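Local coordinates for protein 2,3-dihydroxybenzoate-AMP ligase (Mycobacterium smegmatis, PDB 5KEI) that is an enzyme of the ANL superfamily, built from a large AMP-binding domain and a smaller C-terminal domain, at residues Ala30-Ala35 with Leu405-Tyr410; Ala109-Gly114 with Leu184-Val189. All blocks are in the same frame, centred on the assembly; numbering follows the deposited sequence.

Overall arrangement
Both contacts are small, and each depends mainly on one long or bulky side chain, yet they share no helix or strand and lie about 34 Å apart between centres. Contact 1 is the more open of the two: two partly exposed arginines and a buried glycine join the N-terminal helix 30-38 to the end of strand 402-407 in the four-stranded antiparallel sheet. Its chemistry is polar, with a bound water and the polar ends of both arginines bonded to residues beyond the two segments. Contact 2 is buried and apolar, a tryptophan ring against the surface of helix 107-117 beside the seven-stranded mixed sheet. Both of its segments fall between those of contact 1 in the sequence.

Contact 1 (Ala30-Ala35 with Leu405-Tyr410); sequences AERAQA and LVRGPY
Arg32 reaches from helix 30-38 to Arg407 and Gly408, where strand 402-407 of the four-stranded antiparallel sheet passes into a loop. The contact thereby joins an N-terminal helix to the end of an inner strand of the sheet, through one long side chain.

The packing is of arginine on arginine. The Arg32 guanidinium lies over the aliphatic stem of Arg407, whose CG sits 3.2 Å above the guanidinium plane and off toward its rim; the next methylene, Arg407 CD, is 3.6 Å from Arg32 NH1. Arginine suits both places because its stem is apolar and its end is flat.

The charged part needs outside help. The two guanidinium planes are 29° apart, and Arg32 NE and Arg407 NE come within 4.2 Å, a pairing of like charges. Arg407, with CG anti to its backbone nitrogen (chi1 -167°) and a bend at chi3, carries its end to a salt bridge with Glu385 on the adjoining strand, which probably offsets the repulsion. Arg32 hydrogen-bonds Asn413 and Tyr36 through NH1 and NH2.

Polar contact with the backbone runs mainly through water. Gly408 is almost fully extended, a shape glycine adopts easily. Its carbonyl O is 3.1 Å from Arg32 NH2, at an angle too poor for a hydrogen bond. Instead a water in the guanidinium plane accepts from Arg32 NH2 at 2.7 Å and from Gly408 N at 3.1 Å.

Contact 2 (Ala109-Gly114 with Leu184-Val189); sequences AVALFG and LSWAEV
Trp186 brings the benzene half of its indole up to Ala111 on helix 107-117, and almost the whole contact is made by this one side chain. Leu184 starts the short strand 184-185, the outermost on its side of a seven-stranded mixed sheet; its backbone bonds to Val174 and Val176 of the neighbouring strand, while its side chain rests on Leu90. Ser185 follows at the N-cap of the next helix, and its carbonyl O accepts from Val189 N at 2.9 Å, closing the first turn.

Trp186 opens that helix and sends its ring across to helix 107-117. A first torsion of 169° swings the indole away from the backbone N, and CZ2 comes to lie 3.6 Å from both CA and CB of Ala111, with CH2 at nearly the same distance from them. The small methyl of alanine lets the ring approach the helix backbone closely. Val110 lies at the ring edge, its backbone C 4.4 Å from Trp186 CZ2, and its side chain packs on Leu76 and Leu79 of helix 73-88. The polar corner of the indole is satisfied too: Trp186 NE1 donates to Glu107 at the start of helix 107-117, so the ring is held at its nitrogen as well as packed through its carbons.

Helix 107-117 is itself the crossover between the neighbouring parallel strands 97-101 and 121-124, so the contact joins the short helix that follows the edge strand 184-185 to the helix of a beta-alpha-beta unit within the AMP-binding domain.

Contact 1 (Ala30-Ala35 with Leu405-Tyr410)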
ATOM      1  N   ALA A  30      -8.274   8.610  20.202  1.00 36.00           N
ATOM      2  CA  ALA A  30      -7.463   9.374  21.152  1.00 37.80           C
ATOM      3  C   ALA A  30      -6.672   8.520  22.157  1.00 41.16           C
ATOM      4  O   ALA A  30      -5.478   8.753  22.369  1.00 41.08           O
ATOM      5  CB  ALA A  30      -8.356  10.359  21.901  1.00 33.39           C
ATOM      6  N   GLU A  31      -7.318   7.532  22.765  1.00 38.13           N
ATOM      7  CA  GLU A  31      -6.657   6.756  23.809  1.00 40.02           C
ATOM      8  C   GLU A  31      -5.537   5.876  23.243  1.00 40.20           C
ATOM      9  O   GLU A  31      -4.515   5.666  23.903  1.00 36.02           O
ATOM     10  CB  GLU A  31      -7.674   5.904  24.587  1.00 43.58           C
ATOM     11  CG  GLU A  31      -8.307   4.736  23.807  1.00 58.47           C
ATOM     12  CD  GLU A  31      -9.435   5.165  22.853  1.00 61.38           C
ATOM     13  OE1 GLU A  31      -9.689   6.395  22.734  1.00 57.07           O
ATOM     14  OE2 GLU A  31     -10.065   4.266  22.226  1.00 56.28           O
ATOM     15  N   ARG A  32      -5.718   5.369  22.023  1.00 39.87           N
ATOM     16  CA  ARG A  32      -4.676   4.564  21.381  1.00 34.96           C
ATOM     17  C   ARG A  32      -3.544   5.492  20.938  1.00 33.42           C
ATOM     18  O   ARG A  32      -2.369   5.166  21.089  1.00 37.28           O
ATOM     19  CB  ARG A  32      -5.227   3.761  20.188  1.00 33.16           C
ATOM     20  CG  ARG A  32      -6.247   2.656  20.529  1.00 30.79           C
ATOM     21  CD  ARG A  32      -6.790   2.027  19.245  1.00 34.91           C
ATOM     22  NE  ARG A  32      -5.688   1.627  18.363  1.00 40.70           N
ATOM     23  CZ  ARG A  32      -5.761   1.496  17.036  1.00 38.56           C
ATOM     24  NH1 ARG A  32      -6.900   1.711  16.387  1.00 30.83           N
ATOM     25  NH2 ARG A  32      -4.680   1.131  16.354  1.00 37.77           N
ATOM     26  N   ALA A  33      -3.904   6.656  20.407  1.00 33.73           N
ATOM     27  CA  ALA A  33      -2.914   7.630  19.967  1.00 33.54           C
ATOM     28  C   ALA A  33      -1.995   8.017  21.125  1.00 37.03           C
ATOM     29  O   ALA A  33      -0.769   7.986  20.981  1.00 36.75           O
ATOM     30  CB  ALA A  33      -3.596   8.857  19.387  1.00 31.44           C
ATOM     31  N   GLN A  34      -2.584   8.348  22.276  1.00 34.53           N
ATOM     32  CA  GLN A  34      -1.806   8.699  23.469  1.00 35.41           C
ATOM     33  C   GLN A  34      -0.871   7.565  23.896  1.00 36.42           C
ATOM     34  O   GLN A  34       0.303   7.804  24.213  1.00 33.46           O
ATOM     35  CB  GLN A  34      -2.737   9.079  24.620  1.00 35.49           C
ATOM     36  CG  GLN A  34      -2.031   9.546  25.898  1.00 40.01           C
ATOM     37  CD  GLN A  34      -0.910  10.561  25.654  1.00 46.50           C
ATOM     38  OE1 GLN A  34      -1.020  11.469  24.813  1.00 44.71           O
ATOM     39  NE2 GLN A  34       0.188  10.397  26.394  1.00 39.60           N
ATOM     40  N   ALA A  35      -1.390   6.338  23.875  1.00 33.14           N
ATOM     41  CA  ALA A  35      -0.616   5.149  24.224  1.00 33.83           C
ATOM     42  C   ALA A  35       0.625   4.991  23.335  1.00 35.24           C
ATOM     43  O   ALA A  35       1.729   4.685  23.816  1.00 35.45           O
ATOM     44  CB  ALA A  35      -1.497   3.908  24.126  1.00 29.28           C
ATOM     45  N   LEU A 405      -6.781 -10.627  11.161  1.00 35.52           N
ATOM     46  CA  LEU A 405      -7.307  -9.303  11.463  1.00 32.52           C
ATOM     47  C   LEU A 405      -6.227  -8.544  12.230  1.00 37.27           C
ATOM     48  O   LEU A 405      -5.505  -9.138  13.036  1.00 34.44           O
ATOM     49  CB  LEU A 405      -8.575  -9.394  12.304  1.00 34.53           C
ATOM     50  CG  LEU A 405      -9.960  -9.687  11.726  1.00 40.56           C
ATOM     51  CD1 LEU A 405      -9.993 -10.939  10.847  1.00 42.20           C
ATOM     52  CD2 LEU A 405     -10.948  -9.810  12.877  1.00 35.43           C
ATOM     53  N   VAL A 406      -6.116  -7.239  12.008  1.00 36.73           N
ATOM     54  CA  VAL A 406      -5.020  -6.483  12.609  1.00 32.33           C
ATOM     55  C   VAL A 406      -5.413  -5.075  13.031  1.00 37.42           C
ATOM     56  O   VAL A 406      -6.256  -4.423  12.399  1.00 38.32           O
ATOM     57  CB  VAL A 406      -3.817  -6.385  11.642  1.00 38.74           C
ATOM     58  CG1 VAL A 406      -4.221  -5.693  10.317  1.00 31.38           C
ATOM     59  CG2 VAL A 406      -2.662  -5.663  12.309  1.00 37.14           C
ATOM     60  N   ARG A 407      -4.792  -4.629  14.116  1.00 35.63           N
ATOM     61  CA  ARG A 407      -4.916  -3.275  14.613  1.00 35.20           C
ATOM     62  C   ARG A 407      -3.602  -2.933  15.309  1.00 36.33           C
ATOM     63  O   ARG A 407      -3.026  -3.782  15.983  1.00 33.40           O
ATOM     64  CB  ARG A 407      -6.095  -3.163  15.569  1.00 35.48           C
ATOM     65  CG  ARG A 407      -6.505  -1.761  15.905  1.00 37.79           C
ATOM     66  CD  ARG A 407      -7.650  -1.786  16.902  1.00 39.29           C
ATOM     67  NE  ARG A 407      -7.241  -2.314  18.204  1.00 38.48           N
ATOM     68  CZ  ARG A 407      -8.096  -2.607  19.180  1.00 41.99           C
ATOM     69  NH1 ARG A 407      -9.396  -2.425  18.993  1.00 43.23           N
ATOM     70  NH2 ARG A 407      -7.664  -3.087  20.338  1.00 40.69           N
ATOM     71  N   GLY A 408      -3.122  -1.706  15.130  1.00 34.22           N
ATOM     72  CA  GLY A 408      -1.894  -1.281  15.766  1.00 32.22           C
ATOM     73  C   GLY A 408      -1.427   0.116  15.404  1.00 33.80           C
ATOM     74  O   GLY A 408      -2.115   0.862  14.701  1.00 33.23           O
ATOM     75  N   PRO A 409      -0.224   0.469  15.868  1.00 32.59           N
ATOM     76  CA  PRO A 409       0.306   1.838  15.820  1.00 31.13           C
ATOM     77  C   PRO A 409       0.556   2.406  14.413  1.00 30.71           C
ATOM     78  O   PRO A 409       0.901   3.586  14.296  1.00 27.38           O
ATOM     79  CB  PRO A 409       1.626   1.724  16.600  1.00 29.33           C
ATOM     80  CG  PRO A 409       2.004   0.264  16.507  1.00 30.47           C
ATOM     81  CD  PRO A 409       0.707  -0.477  16.511  1.00 29.46           C
ATOM     82  N   TYR A 410       0.392   1.601  13.367  1.00 30.85           N
ATOM     83  CA  TYR A 410       0.558   2.124  12.010  1.00 29.91           C
ATOM     84  C   TYR A 410      -0.414   1.447  11.027  1.00 31.01           C
ATOM     85  O   TYR A 410      -0.206   1.492   9.822  1.00 30.91           O
ATOM     86  CB  TYR A 410       2.019   1.970  11.542  1.00 28.25           C
ATOM     87  CG  TYR A 410       2.523   0.553  11.665  1.00 26.40           C
ATOM     88  CD1 TYR A 410       2.416  -0.321  10.600  1.00 26.72           C
ATOM     89  CD2 TYR A 410       3.072   0.083  12.851  1.00 28.52           C
ATOM     90  CE1 TYR A 410       2.837  -1.617  10.699  1.00 27.27           C
ATOM     91  CE2 TYR A 410       3.514  -1.229  12.964  1.00 31.54           C
ATOM     92  CZ  TYR A 410       3.381  -2.073  11.877  1.00 29.21           C
ATOM     93  OH  TYR A 410       3.790  -3.372  11.933  1.00 23.85           O
TER
HETATM   94  O   HOH W   1      -5.089   0.288  13.830  1.00 36.98           O

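Contact 2 (Ala109-Gly114 with Leu184-Val189)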
ATOM      1  N   ALA A 109      12.727  11.122  -4.868  1.00 30.07           N
ATOM      2  CA  ALA A 109      12.957  11.702  -3.546  1.00 34.85           C
ATOM      3  C   ALA A 109      12.754  13.217  -3.549  1.00 30.15           C
ATOM      4  O   ALA A 109      12.248  13.767  -2.578  1.00 32.22           O
ATOM      5  CB  ALA A 109      14.391  11.354  -3.021  1.00 29.92           C
ATOM      6  N   VAL A 110      13.162  13.885  -4.628  1.00 32.67           N
ATOM      7  CA  VAL A 110      12.983  15.336  -4.748  1.00 31.91           C
ATOM      8  C   VAL A 110      11.498  15.684  -4.758  1.00 33.17           C
ATOM      9  O   VAL A 110      11.072  16.603  -4.064  1.00 34.65           O
ATOM     10  CB  VAL A 110      13.647  15.896  -6.016  1.00 31.53           C
ATOM     11  CG1 VAL A 110      13.520  17.411  -6.063  1.00 29.58           C
ATOM     12  CG2 VAL A 110      15.103  15.449  -6.095  1.00 29.45           C
ATOM     13  N   ALA A 111      10.712  14.919  -5.518  1.00 29.36           N
ATOM     14  CA  ALA A 111       9.263  15.091  -5.552  1.00 30.73           C
ATOM     15  C   ALA A 111       8.569  14.778  -4.212  1.00 34.49           C
ATOM     16  O   ALA A 111       7.688  15.523  -3.778  1.00 33.94           O
ATOM     17  CB  ALA A 111       8.669  14.232  -6.647  1.00 27.55           C
ATOM     18  N   LEU A 112       8.948  13.679  -3.559  1.00 31.08           N
ATOM     19  CA  LEU A 112       8.274  13.280  -2.332  1.00 27.09           C
ATOM     20  C   LEU A 112       8.422  14.370  -1.245  1.00 29.70           C
ATOM     21  O   LEU A 112       7.425  14.881  -0.736  1.00 30.15           O
ATOM     22  CB  LEU A 112       8.808  11.925  -1.855  1.00 27.24           C
ATOM     23  CG  LEU A 112       8.254  11.366  -0.538  1.00 31.58           C
ATOM     24  CD1 LEU A 112       6.746  11.104  -0.590  1.00 23.63           C
ATOM     25  CD2 LEU A 112       9.010  10.092  -0.123  1.00 35.91           C
ATOM     26  N   PHE A 113       9.652  14.761  -0.923  1.00 27.62           N
ATOM     27  CA  PHE A 113       9.861  15.736   0.144  1.00 30.17           C
ATOM     28  C   PHE A 113       9.507  17.151  -0.318  1.00 31.93           C
ATOM     29  O   PHE A 113       9.031  17.956   0.480  1.00 30.79           O
ATOM     30  CB  PHE A 113      11.302  15.651   0.669  1.00 30.93           C
ATOM     31  CG  PHE A 113      11.572  14.380   1.406  1.00 27.82           C
ATOM     32  CD1 PHE A 113      12.209  13.318   0.786  1.00 33.06           C
ATOM     33  CD2 PHE A 113      11.112  14.214   2.696  1.00 30.61           C
ATOM     34  CE1 PHE A 113      12.418  12.128   1.459  1.00 33.59           C
ATOM     35  CE2 PHE A 113      11.315  13.034   3.374  1.00 27.66           C
ATOM     36  CZ  PHE A 113      11.972  11.991   2.752  1.00 31.33           C
ATOM     37  N   GLY A 114       9.695  17.427  -1.610  1.00 29.15           N
ATOM     38  CA  GLY A 114       9.242  18.666  -2.212  1.00 29.19           C
ATOM     39  C   GLY A 114       7.757  18.843  -1.986  1.00 31.55           C
ATOM     40  O   GLY A 114       7.307  19.865  -1.457  1.00 36.25           O
ATOM     41  N   LEU A 184       3.029  21.868 -17.599  1.00 38.78           N
ATOM     42  CA  LEU A 184       4.149  22.443 -16.854  1.00 39.03           C
ATOM     43  C   LEU A 184       5.369  21.526 -16.859  1.00 39.84           C
ATOM     44  O   LEU A 184       5.228  20.304 -16.882  1.00 40.92           O
ATOM     45  CB  LEU A 184       3.729  22.719 -15.412  1.00 38.28           C
ATOM     46  CG  LEU A 184       2.765  23.870 -15.140  1.00 44.82           C
ATOM     47  CD1 LEU A 184       1.891  23.559 -13.924  1.00 43.11           C
ATOM     48  CD2 LEU A 184       3.547  25.147 -14.925  1.00 41.58           C
ATOM     49  N   SER A 185       6.563  22.116 -16.837  1.00 41.71           N
ATOM     50  CA  SER A 185       7.802  21.344 -16.747  1.00 40.10           C
ATOM     51  C   SER A 185       8.192  21.178 -15.291  1.00 40.24           C
ATOM     52  O   SER A 185       8.310  22.172 -14.575  1.00 41.20           O
ATOM     53  CB  SER A 185       8.942  22.023 -17.504  1.00 40.32           C
ATOM     54  OG  SER A 185      10.128  21.241 -17.467  1.00 40.47           O
ATOM     55  N   TRP A 186       8.389  19.931 -14.857  1.00 35.13           N
ATOM     56  CA  TRP A 186       8.760  19.665 -13.472  1.00 38.54           C
ATOM     57  C   TRP A 186      10.088  20.342 -13.144  1.00 39.40           C
ATOM     58  O   TRP A 186      10.252  20.915 -12.070  1.00 42.20           O
ATOM     59  CB  TRP A 186       8.843  18.161 -13.205  1.00 37.29           C
ATOM     60  CG  TRP A 186       9.468  17.825 -11.876  1.00 37.39           C
ATOM     61  CD1 TRP A 186      10.766  17.458 -11.646  1.00 34.85           C
ATOM     62  CD2 TRP A 186       8.823  17.835 -10.592  1.00 32.02           C
ATOM     63  NE1 TRP A 186      10.962  17.233 -10.302  1.00 34.90           N
ATOM     64  CE2 TRP A 186       9.786  17.457  -9.637  1.00 33.21           C
ATOM     65  CE3 TRP A 186       7.527  18.131 -10.162  1.00 31.49           C
ATOM     66  CZ2 TRP A 186       9.490  17.364  -8.286  1.00 32.96           C
ATOM     67  CZ3 TRP A 186       7.239  18.038  -8.829  1.00 31.16           C
ATOM     68  CH2 TRP A 186       8.213  17.658  -7.900  1.00 31.62           C
ATOM     69  N   ALA A 187      11.018  20.291 -14.095  1.00 40.36           N
ATOM     70  CA  ALA A 187      12.321  20.925 -13.947  1.00 45.24           C
ATOM     71  C   ALA A 187      12.171  22.425 -13.758  1.00 46.81           C
ATOM     72  O   ALA A 187      12.762  22.998 -12.844  1.00 50.19           O
ATOM     73  CB  ALA A 187      13.204  20.629 -15.160  1.00 44.08           C
ATOM     74  N   GLU A 188      11.376  23.053 -14.621  1.00 48.58           N
ATOM     75  CA  GLU A 188      11.149  24.492 -14.540  1.00 50.43           C
ATOM     76  C   GLU A 188      10.581  24.864 -13.183  1.00 47.57           C
ATOM     77  O   GLU A 188      11.105  25.743 -12.508  1.00 47.29           O
ATOM     78  CB  GLU A 188      10.200  24.970 -15.645  1.00 48.56           C
ATOM     79  CG  GLU A 188      10.851  25.233 -16.995  1.00 58.00           C
ATOM     80  CD  GLU A 188       9.849  25.737 -18.036  1.00 70.14           C
ATOM     81  OE1 GLU A 188       8.764  26.229 -17.639  1.00 64.31           O
ATOM     82  OE2 GLU A 188      10.147  25.633 -19.250  1.00 68.38           O
ATOM     83  N   VAL A 189       9.515  24.179 -12.785  1.00 44.21           N
ATOM     84  CA  VAL A 189       8.779  24.570 -11.591  1.00 46.45           C
ATOM     85  C   VAL A 189       9.593  24.357 -10.305  1.00 49.67           C
ATOM     86  O   VAL A 189       9.550  25.187  -9.400  1.00 51.74           O
ATOM     87  CB  VAL A 189       7.440  23.809 -11.484  1.00 46.13           C
ATOM     88  CG1 VAL A 189       6.663  24.262 -10.255  1.00 45.44           C
ATOM     89  CG2 VAL A 189       6.610  24.021 -12.741  1.00 43.77           C
TER